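Local structure of Ara h 8 allergen isoform (Arachis hypogaea, 6V8M) at residues K18-T23 and I74-Y79. The protein belongs to the PR-10 (Bet v 1) family of plant defence proteins, is a peanut allergen, binds 8-anilino-1-naphthalene sulfonate, and may bind abscisic acid. Sequence-based numbering, arbitrary orientation.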
loop_
_atom_site.group_PDB
_atom_site.type_symbol
_atom_site.label_atom_id
_atom_site.label_comp_id
_atom_site.label_asym_id
_atom_site.label_seq_id
_atom_site.Cartn_x
_atom_site.Cartn_y
_atom_site.Cartn_z
ATOM N N LYS A 18 16.140 -5.548 2.920
ATOM C CA LYS A 18 15.370 -6.189 4.012
ATOM C C LYS A 18 13.958 -5.596 4.075
ATOM O O LYS A 18 12.972 -6.371 4.204
ATOM C CB LYS A 18 16.147 -5.989 5.311
ATOM C CG LYS A 18 15.656 -6.763 6.517
ATOM C CD LYS A 18 16.750 -6.918 7.570
ATOM C CE LYS A 18 16.470 -8.020 8.572
ATOM N NZ LYS A 18 17.691 -8.804 8.886
ATOM N N LEU A 19 13.847 -4.270 4.019
ATOM C CA LEU A 19 12.538 -3.577 4.123
ATOM C C LEU A 19 11.669 -3.896 2.896
ATOM O O LEU A 19 10.487 -4.176 3.079
ATOM C CB LEU A 19 12.777 -2.074 4.270
ATOM C CG LEU A 19 11.532 -1.237 4.586
ATOM C CD1 LEU A 19 10.823 -1.778 5.831
ATOM C CD2 LEU A 19 11.955 0.227 4.768
ATOM N N PHE A 20 12.245 -3.965 1.699
ATOM C CA PHE A 20 11.508 -4.309 0.453
ATOM C C PHE A 20 11.008 -5.748 0.514
ATOM O O PHE A 20 9.856 -6.047 0.105
ATOM C CB PHE A 20 12.379 -4.071 -0.766
ATOM C CG PHE A 20 11.643 -4.191 -2.070
ATOM C CD1 PHE A 20 10.848 -3.151 -2.524
ATOM C CD2 PHE A 20 11.659 -5.377 -2.773
ATOM C CE1 PHE A 20 10.144 -3.274 -3.711
ATOM C CE2 PHE A 20 10.956 -5.492 -3.966
ATOM C CZ PHE A 20 10.215 -4.441 -4.433
ATOM N N LYS A 21 11.860 -6.649 0.991
ATOM C CA LYS A 21 11.490 -8.081 1.086
ATOM C C LYS A 21 10.248 -8.217 1.977
ATOM O O LYS A 21 9.327 -8.959 1.619
ATOM C CB LYS A 21 12.655 -8.907 1.638
ATOM C CG LYS A 21 12.364 -10.403 1.695
ATOM C CD LYS A 21 13.589 -11.253 1.893
ATOM C CE LYS A 21 13.253 -12.727 1.944
ATOM N NZ LYS A 21 13.089 -13.194 3.342
ATOM N N ALA A 22 10.232 -7.544 3.128
ATOM C CA ALA A 22 9.116 -7.665 4.099
ATOM C C ALA A 22 7.863 -6.958 3.569
ATOM O O ALA A 22 6.775 -7.529 3.673
ATOM C CB ALA A 22 9.561 -7.122 5.418
ATOM N N THR A 23 7.985 -5.724 3.081
ATOM C CA THR A 23 6.808 -4.900 2.721
ATOM C C THR A 23 6.225 -5.326 1.369
ATOM O O THR A 23 5.000 -5.197 1.186
ATOM C CB THR A 23 7.119 -3.406 2.723
ATOM O OG1 THR A 23 8.196 -3.113 1.829
ATOM C CG2 THR A 23 7.487 -2.910 4.100
ATOM N N ILE A 74 6.804 -3.614 -10.387
ATOM C CA ILE A 74 7.533 -4.194 -9.236
ATOM C C ILE A 74 8.944 -4.551 -9.696
ATOM O O ILE A 74 9.078 -5.176 -10.769
ATOM C CB ILE A 74 6.768 -5.381 -8.625
ATOM C CG1 ILE A 74 7.509 -5.936 -7.410
ATOM C CG2 ILE A 74 6.468 -6.476 -9.648
ATOM C CD1 ILE A 74 6.698 -6.958 -6.634
ATOM N N ASP A 75 9.945 -4.098 -8.944
ATOM C CA ASP A 75 11.361 -4.332 -9.305
ATOM C C ASP A 75 12.191 -4.397 -8.027
ATOM O O ASP A 75 12.356 -3.352 -7.371
ATOM C CB ASP A 75 11.872 -3.284 -10.298
ATOM C CG ASP A 75 13.256 -3.634 -10.828
ATOM O OD1 ASP A 75 13.376 -4.578 -11.622
ATOM O OD2 ASP A 75 14.216 -3.048 -10.343
ATOM N N GLU A 76 12.736 -5.579 -7.749
ATOM C CA GLU A 76 13.554 -5.824 -6.544
ATOM C C GLU A 76 14.815 -4.960 -6.566
ATOM O O GLU A 76 15.132 -4.421 -5.526
ATOM C CB GLU A 76 13.940 -7.294 -6.409
ATOM C CG GLU A 76 12.883 -8.087 -5.672
ATOM C CD GLU A 76 13.230 -9.535 -5.381
ATOM O OE1 GLU A 76 12.292 -10.317 -5.129
ATOM O OE2 GLU A 76 14.439 -9.879 -5.415
ATOM N N ALA A 77 15.513 -4.816 -7.687
ATOM C CA ALA A 77 16.843 -4.169 -7.694
ATOM C C ALA A 77 16.697 -2.684 -7.372
ATOM O O ALA A 77 17.611 -2.116 -6.707
ATOM C CB ALA A 77 17.536 -4.329 -9.005
ATOM N N THR A 78 15.595 -2.073 -7.799
ATOM C CA THR A 78 15.343 -0.623 -7.587
ATOM C C THR A 78 14.423 -0.409 -6.375
ATOM O O THR A 78 14.105 0.741 -6.090
ATOM C CB THR A 78 14.772 0.038 -8.848
ATOM O OG1 THR A 78 13.506 -0.564 -9.154
ATOM C CG2 THR A 78 15.719 -0.046 -10.023
ATOM N N TYR A 79 13.981 -1.467 -5.695
ATOM C CA TYR A 79 13.104 -1.347 -4.505
ATOM C C TYR A 79 11.823 -0.592 -4.870
ATOM O O TYR A 79 11.323 0.225 -4.106
ATOM C CB TYR A 79 13.827 -0.637 -3.368
ATOM C CG TYR A 79 15.200 -1.161 -3.066
ATOM C CD1 TYR A 79 15.422 -2.471 -2.710
ATOM C CD2 TYR A 79 16.296 -0.322 -3.137
ATOM C CE1 TYR A 79 16.700 -2.936 -2.430
ATOM C CE2 TYR A 79 17.573 -0.764 -2.841
ATOM C CZ TYR A 79 17.778 -2.072 -2.465
ATOM O OH TYR A 79 19.060 -2.474 -2.182
#
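Phe20 reaches out from its helix and lays one ring face against the backbone of Tyr79, whose CA sits 3.9 Å from the centroid of the Phe20 ring, 29° off its normal, in a CH-pi contact. With CG anti to the backbone N (chi1 -171°), the phenyl group is carried straight across to the turn. The far end of the ring meets Ile74 near the strand end and Glu76, which opens the turn: CZ of Phe20 lies 4.3 Å from CG1 of Ile74, which comes in at the edge near the ring plane, and CE2 of Phe20 is 3.7 Å from CG of Glu76. Extended beyond CG, the Glu76 chain crosses the phenyl group at about a right angle, and its carboxylate leads outward from the ring. Tyr79, with CG anti to its carbonyl carbon (chi1 -49°), brings CD1 to 3.9 Å from CB of Phe20, obliquely to the tyrosine ring. No hydrogen bond spans the contact. In this Bet v 1 fold, helix 16-25 is thereby packed against the type I turn of Glu76 to Tyr79, which joins the antiparallel strands 64-75 and 80-86; Leu104 of strand 95-107 also touches Phe20 and Tyr79. An Asx motif braces the turn: OD2 of Asp75 accepts from N of Thr78 at 3.1 Å and from OG1 of Thr78 at 2.8 Å, the two donors arriving from opposite faces of the carboxylate plane. On the helix, OG1 of Thr23 bonds back to O of Leu19 at 2.8 Å, standing above the carbonyl plane and sharing that oxygen with N of Thr23.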